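Local coordinates for glycosyl hydrolases family 2, sugar binding domain protein (Bacteroides uniformis str. 3978 T3 ii, PDB 6D1P) that is a beta-glucuronidase of a human gut bacterium that probably hydrolyses O-glycosidic bonds, as family 2 glycoside hydrolases do, at residues 560-565 with 667-672; 610-615 with 644-649. All coordinates share one frame; numbering follows the deposited sequence.

Contact 1: 560-565 with 667-672; sequences HLKEQE and NSQDFP
Two hydrogen bonds tie residues 560-565, on helix 550-564, to a loop that follows strand 659-665. The amide of Q669 gives a nearly straight one: its NE2 reaches K562 O, the backbone oxygen, over 3.0 Å with an N-H...O angle of 169°, and although that oxygen lies nearly in the plane of the amide, the donor stands above the plane of the K562 carbonyl. Beside it, S668 OG donates to E565 OE2 at 2.7 Å, meeting the carboxylate on its syn side, the side of the other oxygen. The E565 chain runs extended beyond CG to place the group there. K562 buries the most area of any residue in the contact. Its CG takes the crowded position between the backbone N and the carbonyl carbon (chi1 69°) and the chain bends at chi2, so that CB rests 3.4 Å from S668 O and CE comes to 3.8 Å from F671 CB, crossing the phenylalanine at about a right angle. At the tip, NZ makes a salt bridge with E563 OE2 whose hydrogen bond is weak, and donates to a water, which in turn donates to Q669 O and Q669 OE1; one water thus bridges the ammonium to both oxygens of Q669. Here the TIM barrel region of a family 2 glycoside hydrolase meets the following DUF4982 region, and the loop presents itself as a type I beta turn from N667 to D670, closed by D670 N to N667 O at 2.8 Å. N667 OD1 accepts from Q669 N in an Asx turn inside it. Further out, R666 also bonds S668 OG, R677 pairs with D670, and W559 forms a cation-pi contact with K562 and an edge-to-face contact with F671.

Contact 2: 610-615 with 644-649; sequences YYVFQS and LVYSNC
Y646 and S615 bury the most surface here, with V612 next, and between them they dock helix 609-617 against strand 641-647 of a three-stranded antiparallel sheet. The short helix and strand segments approach to 6.9 Å between axes, their directions 51° apart. The CB of Y646 points toward the helix, with CG anti to the carbonyl carbon, and V612 lies alongside, pointing the same way. With V612 CG2 also anti to its own carbonyl carbon, that methyl sits over the middle of one ring face in a CH-pi contact, 3.6 Å from the Y646 ring centroid and 8° off the ring normal. The same ring is met at its edge by S615 OG, 3.7 Å from Y646 CD1 and near the ring plane. That hydroxyl takes the crowded position between the backbone N and the carbonyl carbon (chi1 69°), from which it donates back to V612 O at 2.8 Å. S615 CB meanwhile packs on the strand backbone, 3.6 Å from S647 N. Farther along, S615 O lies 3.2 Å from N648 CB, next to an ST turn in which S647 OG accepts from C649 N. The polar ends have partners outside the two segments: Y646 OH bonds D558 of helix 550-564, and the N648 amide is held by M622, K620 and S618. No hydrogen bond links the two segments, so at this interface between barrel and DUF4982 regions they meet by van der Waals and CH-pi contact, with the serine hydroxyl satisfied inside its own helix.

Overall arrangement
Both contacts join the TIM barrel region to the DUF4982 region, and contact 2 is nested along the chain inside the loop closed by contact 1. Their centres lie about 12 Å apart, and they touch through L561 CD1 and F613 CD1, 3.7 Å apart, with P672 also packing on L644. Each is partly buried, but contact 1 includes the exposed E565, whereas none of the touching residues of contact 2 is exposed. The chemistry follows: contact 1 pairs helix 550-564 with a loop through hydrogen bonds, charge and water, while contact 2 sets helix against strand by nonpolar packing. Helix 550-564 carries one side of contact 1 and also packs on contact 2, through I554 against V612 and Y646.

Contact 1: 560-565 with 667-672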
loop_
_atom_site.group_PDB
_atom_site.type_symbol
_atom_site.label_atom_id
_atom_site.label_comp_id
_atom_site.label_asym_id
_atom_site.label_seq_id
_atom_site.Cartn_x
_atom_site.Cartn_y
_atom_site.Cartn_z
ATOM N N HIS A 560 8.837 -13.253 -40.930
ATOM C CA HIS A 560 10.087 -12.553 -40.644
ATOM C C HIS A 560 11.278 -13.489 -40.761
ATOM O O HIS A 560 12.292 -13.147 -41.386
ATOM C CB HIS A 560 10.061 -11.936 -39.242
ATOM C CG HIS A 560 9.349 -10.623 -39.154
ATOM N ND1 HIS A 560 7.976 -10.516 -39.138
ATOM C CD2 HIS A 560 9.825 -9.361 -39.042
ATOM C CE1 HIS A 560 7.634 -9.243 -39.034
ATOM N NE2 HIS A 560 8.739 -8.521 -38.978
ATOM N N LEU A 561 11.170 -14.682 -40.161
ATOM C CA LEU A 561 12.310 -15.596 -40.118
ATOM C C LEU A 561 12.671 -16.108 -41.510
ATOM O O LEU A 561 13.857 -16.265 -41.837
ATOM C CB LEU A 561 12.013 -16.762 -39.177
ATOM C CG LEU A 561 11.987 -16.401 -37.684
ATOM C CD1 LEU A 561 11.482 -17.561 -36.849
ATOM C CD2 LEU A 561 13.368 -15.985 -37.219
ATOM N N LYS A 562 11.672 -16.386 -42.341
ATOM C CA LYS A 562 12.014 -16.874 -43.665
ATOM C C LYS A 562 12.536 -15.745 -44.540
ATOM O O LYS A 562 13.364 -15.993 -45.423
ATOM C CB LYS A 562 10.831 -17.598 -44.310
ATOM C CG LYS A 562 9.654 -16.755 -44.696
ATOM C CD LYS A 562 9.621 -16.474 -46.192
ATOM C CE LYS A 562 8.278 -15.860 -46.575
ATOM N NZ LYS A 562 8.216 -15.480 -48.020
ATOM N N GLU A 563 12.132 -14.498 -44.268
ATOM C CA GLU A 563 12.704 -13.379 -45.011
ATOM C C GLU A 563 14.170 -13.176 -44.660
ATOM O O GLU A 563 14.988 -12.872 -45.541
ATOM C CB GLU A 563 11.904 -12.105 -44.761
ATOM C CG GLU A 563 10.472 -12.185 -45.281
ATOM C CD GLU A 563 10.387 -12.365 -46.794
ATOM O OE1 GLU A 563 10.019 -11.396 -47.488
ATOM O OE2 GLU A 563 10.681 -13.480 -47.284
ATOM N N GLN A 564 14.534 -13.382 -43.396
ATOM C CA GLN A 564 15.912 -13.119 -43.006
ATOM C C GLN A 564 16.913 -14.007 -43.734
ATOM O O GLN A 564 18.095 -13.652 -43.804
ATOM C CB GLN A 564 16.063 -13.251 -41.492
ATOM C CG GLN A 564 15.232 -12.182 -40.791
ATOM C CD GLN A 564 15.497 -12.030 -39.311
ATOM O OE1 GLN A 564 16.342 -12.705 -38.732
ATOM N NE2 GLN A 564 14.768 -11.122 -38.690
ATOM N N GLU A 565 16.476 -15.144 -44.277
ATOM C CA GLU A 565 17.387 -16.018 -45.003
ATOM C C GLU A 565 17.794 -15.434 -46.352
ATOM O O GLU A 565 18.772 -15.897 -46.940
ATOM C CB GLU A 565 16.745 -17.384 -45.211
ATOM C CG GLU A 565 16.544 -18.195 -43.947
ATOM C CD GLU A 565 15.912 -19.557 -44.217
ATOM O OE1 GLU A 565 15.800 -19.959 -45.408
ATOM O OE2 GLU A 565 15.530 -20.221 -43.229
ATOM N N ASN A 667 11.071 -26.552 -46.492
ATOM C CA ASN A 667 11.550 -25.474 -47.349
ATOM C C ASN A 667 11.132 -24.147 -46.711
ATOM O O ASN A 667 9.971 -23.744 -46.831
ATOM C CB ASN A 667 10.994 -25.634 -48.757
ATOM C CG ASN A 667 11.363 -24.485 -49.663
ATOM O OD1 ASN A 667 12.218 -23.661 -49.324
ATOM N ND2 ASN A 667 10.710 -24.413 -50.824
ATOM N N SER A 668 12.104 -23.460 -46.085
ATOM C CA SER A 668 11.853 -22.195 -45.392
ATOM C C SER A 668 11.019 -21.230 -46.227
ATOM O O SER A 668 10.107 -20.577 -45.700
ATOM C CB SER A 668 13.175 -21.532 -45.010
ATOM O OG SER A 668 13.822 -22.164 -43.912
ATOM N N GLN A 669 11.321 -21.121 -47.531
ATOM C CA GLN A 669 10.664 -20.148 -48.405
ATOM C C GLN A 669 9.228 -20.511 -48.756
ATOM O O GLN A 669 8.518 -19.670 -49.316
ATOM C CB GLN A 669 11.464 -19.974 -49.699
ATOM C CG GLN A 669 12.830 -19.358 -49.487
ATOM C CD GLN A 669 12.759 -18.114 -48.602
ATOM O OE1 GLN A 669 11.968 -17.197 -48.858
ATOM N NE2 GLN A 669 13.577 -18.090 -47.544
ATOM N N ASP A 670 8.781 -21.728 -48.455
ATOM C CA ASP A 670 7.431 -22.183 -48.806
ATOM C C ASP A 670 6.491 -21.862 -47.635
ATOM O O ASP A 670 6.088 -22.725 -46.852
ATOM C CB ASP A 670 7.461 -23.674 -49.144
ATOM C CG ASP A 670 6.249 -24.131 -49.941
ATOM O OD1 ASP A 670 5.201 -23.454 -49.907
ATOM O OD2 ASP A 670 6.354 -25.174 -50.633
ATOM N N PHE A 671 6.138 -20.575 -47.521
ATOM C CA PHE A 671 5.406 -20.049 -46.379
ATOM C C PHE A 671 3.932 -20.442 -46.456
ATOM O O PHE A 671 3.321 -20.341 -47.519
ATOM C CB PHE A 671 5.539 -18.529 -46.333
ATOM C CG PHE A 671 4.656 -17.864 -45.323
ATOM C CD1 PHE A 671 5.099 -17.665 -44.017
ATOM C CD2 PHE A 671 3.397 -17.393 -45.681
ATOM C CE1 PHE A 671 4.284 -17.024 -43.071
ATOM C CE2 PHE A 671 2.583 -16.750 -44.747
ATOM C CZ PHE A 671 3.025 -16.567 -43.438
ATOM N N PRO A 672 3.315 -20.840 -45.326
ATOM C CA PRO A 672 3.935 -20.890 -43.997
ATOM C C PRO A 672 4.358 -22.277 -43.558
ATOM O O PRO A 672 4.056 -23.253 -44.238
ATOM C CB PRO A 672 2.820 -20.391 -43.089
ATOM C CG PRO A 672 1.586 -21.017 -43.733
ATOM C CD PRO A 672 1.852 -20.991 -45.241
HETATM O O HOH W 1 9.169 -16.628 -49.923
#

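Contact 2: 610-615 with 644-649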
loop_
_atom_site.group_PDB
_atom_site.type_symbol
_atom_site.label_atom_id
_atom_site.label_comp_id
_atom_site.label_asym_id
_atom_site.label_seq_id
_atom_site.Cartn_x
_atom_site.Cartn_y
_atom_site.Cartn_z
ATOM N N TYR A 610 7.289 -20.272 -29.498
ATOM C CA TYR A 610 8.656 -20.646 -29.138
ATOM C C TYR A 610 9.228 -21.678 -30.117
ATOM O O TYR A 610 10.434 -21.676 -30.382
ATOM C CB TYR A 610 8.687 -21.180 -27.699
ATOM C CG TYR A 610 10.034 -21.741 -27.236
ATOM C CD1 TYR A 610 10.362 -23.091 -27.436
ATOM C CD2 TYR A 610 10.964 -20.935 -26.575
ATOM C CE1 TYR A 610 11.595 -23.614 -26.999
ATOM C CE2 TYR A 610 12.200 -21.447 -26.146
ATOM C CZ TYR A 610 12.507 -22.792 -26.365
ATOM O OH TYR A 610 13.720 -23.301 -25.936
ATOM N N TYR A 611 8.373 -22.550 -30.672
ATOM C CA TYR A 611 8.806 -23.611 -31.583
ATOM C C TYR A 611 8.969 -23.104 -33.005
ATOM O O TYR A 611 9.761 -23.667 -33.772
ATOM C CB TYR A 611 7.806 -24.771 -31.536
ATOM C CG TYR A 611 7.643 -25.256 -30.110
ATOM C CD1 TYR A 611 8.636 -26.026 -29.520
ATOM C CD2 TYR A 611 6.545 -24.885 -29.330
ATOM C CE1 TYR A 611 8.541 -26.443 -28.221
ATOM C CE2 TYR A 611 6.442 -25.310 -27.996
ATOM C CZ TYR A 611 7.454 -26.083 -27.459
ATOM O OH TYR A 611 7.435 -26.532 -26.174
ATOM N N VAL A 612 8.231 -22.058 -33.380
ATOM C CA VAL A 612 8.487 -21.422 -34.663
ATOM C C VAL A 612 9.929 -20.951 -34.723
ATOM O O VAL A 612 10.663 -21.279 -35.663
ATOM C CB VAL A 612 7.503 -20.272 -34.904
ATOM C CG1 VAL A 612 7.859 -19.565 -36.182
ATOM C CG2 VAL A 612 6.080 -20.816 -34.943
ATOM N N PHE A 613 10.373 -20.225 -33.691
ATOM C CA PHE A 613 11.774 -19.800 -33.639
ATOM C C PHE A 613 12.707 -20.997 -33.577
ATOM O O PHE A 613 13.748 -21.019 -34.250
ATOM C CB PHE A 613 12.035 -18.877 -32.439
ATOM C CG PHE A 613 11.618 -17.440 -32.673
ATOM C CD1 PHE A 613 12.426 -16.578 -33.402
ATOM C CD2 PHE A 613 10.411 -16.964 -32.188
ATOM C CE1 PHE A 613 12.045 -15.285 -33.648
ATOM C CE2 PHE A 613 10.022 -15.644 -32.417
ATOM C CZ PHE A 613 10.839 -14.806 -33.151
ATOM N N GLN A 614 12.366 -21.996 -32.760
ATOM C CA GLN A 614 13.274 -23.119 -32.574
ATOM C C GLN A 614 13.459 -23.873 -33.882
ATOM O O GLN A 614 14.585 -24.241 -34.242
ATOM C CB GLN A 614 12.755 -24.051 -31.483
ATOM C CG GLN A 614 13.759 -25.111 -31.013
ATOM C CD GLN A 614 13.233 -25.917 -29.823
ATOM O OE1 GLN A 614 12.135 -26.486 -29.878
ATOM N NE2 GLN A 614 14.010 -25.949 -28.736
ATOM N N SER A 615 12.374 -24.053 -34.634
ATOM C CA SER A 615 12.449 -24.786 -35.883
ATOM C C SER A 615 13.338 -24.085 -36.903
ATOM O O SER A 615 13.877 -24.752 -37.790
ATOM C CB SER A 615 11.051 -24.983 -36.456
ATOM O OG SER A 615 10.515 -23.757 -36.887
ATOM N N LEU A 644 -0.374 -26.921 -39.406
ATOM C CA LEU A 644 1.001 -26.485 -39.617
ATOM C C LEU A 644 1.923 -27.218 -38.656
ATOM O O LEU A 644 1.555 -27.510 -37.519
ATOM C CB LEU A 644 1.151 -24.973 -39.409
ATOM C CG LEU A 644 0.096 -24.063 -40.039
ATOM C CD1 LEU A 644 0.177 -22.611 -39.476
ATOM C CD2 LEU A 644 0.186 -24.081 -41.558
ATOM N N VAL A 645 3.133 -27.501 -39.101
ATOM C CA VAL A 645 4.108 -28.166 -38.253
ATOM C C VAL A 645 5.390 -27.360 -38.278
ATOM O O VAL A 645 5.829 -26.910 -39.343
ATOM C CB VAL A 645 4.370 -29.615 -38.703
ATOM C CG1 VAL A 645 5.442 -30.222 -37.839
ATOM C CG2 VAL A 645 3.093 -30.435 -38.607
ATOM N N TYR A 646 5.992 -27.176 -37.119
ATOM C CA TYR A 646 7.230 -26.416 -37.036
ATOM C C TYR A 646 8.331 -27.397 -36.654
ATOM O O TYR A 646 8.421 -27.848 -35.508
ATOM C CB TYR A 646 7.082 -25.212 -36.090
ATOM C CG TYR A 646 6.266 -24.148 -36.799
ATOM C CD1 TYR A 646 6.888 -23.194 -37.622
ATOM C CD2 TYR A 646 4.870 -24.158 -36.743
ATOM C CE1 TYR A 646 6.141 -22.250 -38.323
ATOM C CE2 TYR A 646 4.119 -23.226 -37.444
ATOM C CZ TYR A 646 4.767 -22.280 -38.242
ATOM O OH TYR A 646 4.024 -21.363 -38.937
ATOM N N SER A 647 9.151 -27.743 -37.645
ATOM C CA SER A 647 10.253 -28.666 -37.457
ATOM C C SER A 647 11.453 -28.176 -38.253
ATOM O O SER A 647 11.299 -27.539 -39.298
ATOM C CB SER A 647 9.841 -30.086 -37.893
ATOM O OG SER A 647 10.972 -30.933 -38.022
ATOM N N ASN A 648 12.652 -28.453 -37.731
ATOM C CA ASN A 648 13.889 -28.336 -38.486
ATOM C C ASN A 648 14.329 -29.668 -39.096
ATOM O O ASN A 648 15.480 -29.783 -39.536
ATOM C CB ASN A 648 15.008 -27.783 -37.601
ATOM C CG ASN A 648 15.156 -28.559 -36.311
ATOM O OD1 ASN A 648 14.406 -29.515 -36.051
ATOM N ND2 ASN A 648 16.123 -28.161 -35.497
ATOM N N CYS A 649 13.460 -30.684 -39.088
ATOM C CA CYS A 649 13.781 -31.950 -39.738
ATOM C C CYS A 649 13.598 -31.811 -41.249
ATOM O O CYS A 649 12.641 -31.167 -41.696
ATOM C CB CYS A 649 12.890 -33.083 -39.205
ATOM S SG CYS A 649 13.310 -33.708 -37.533
#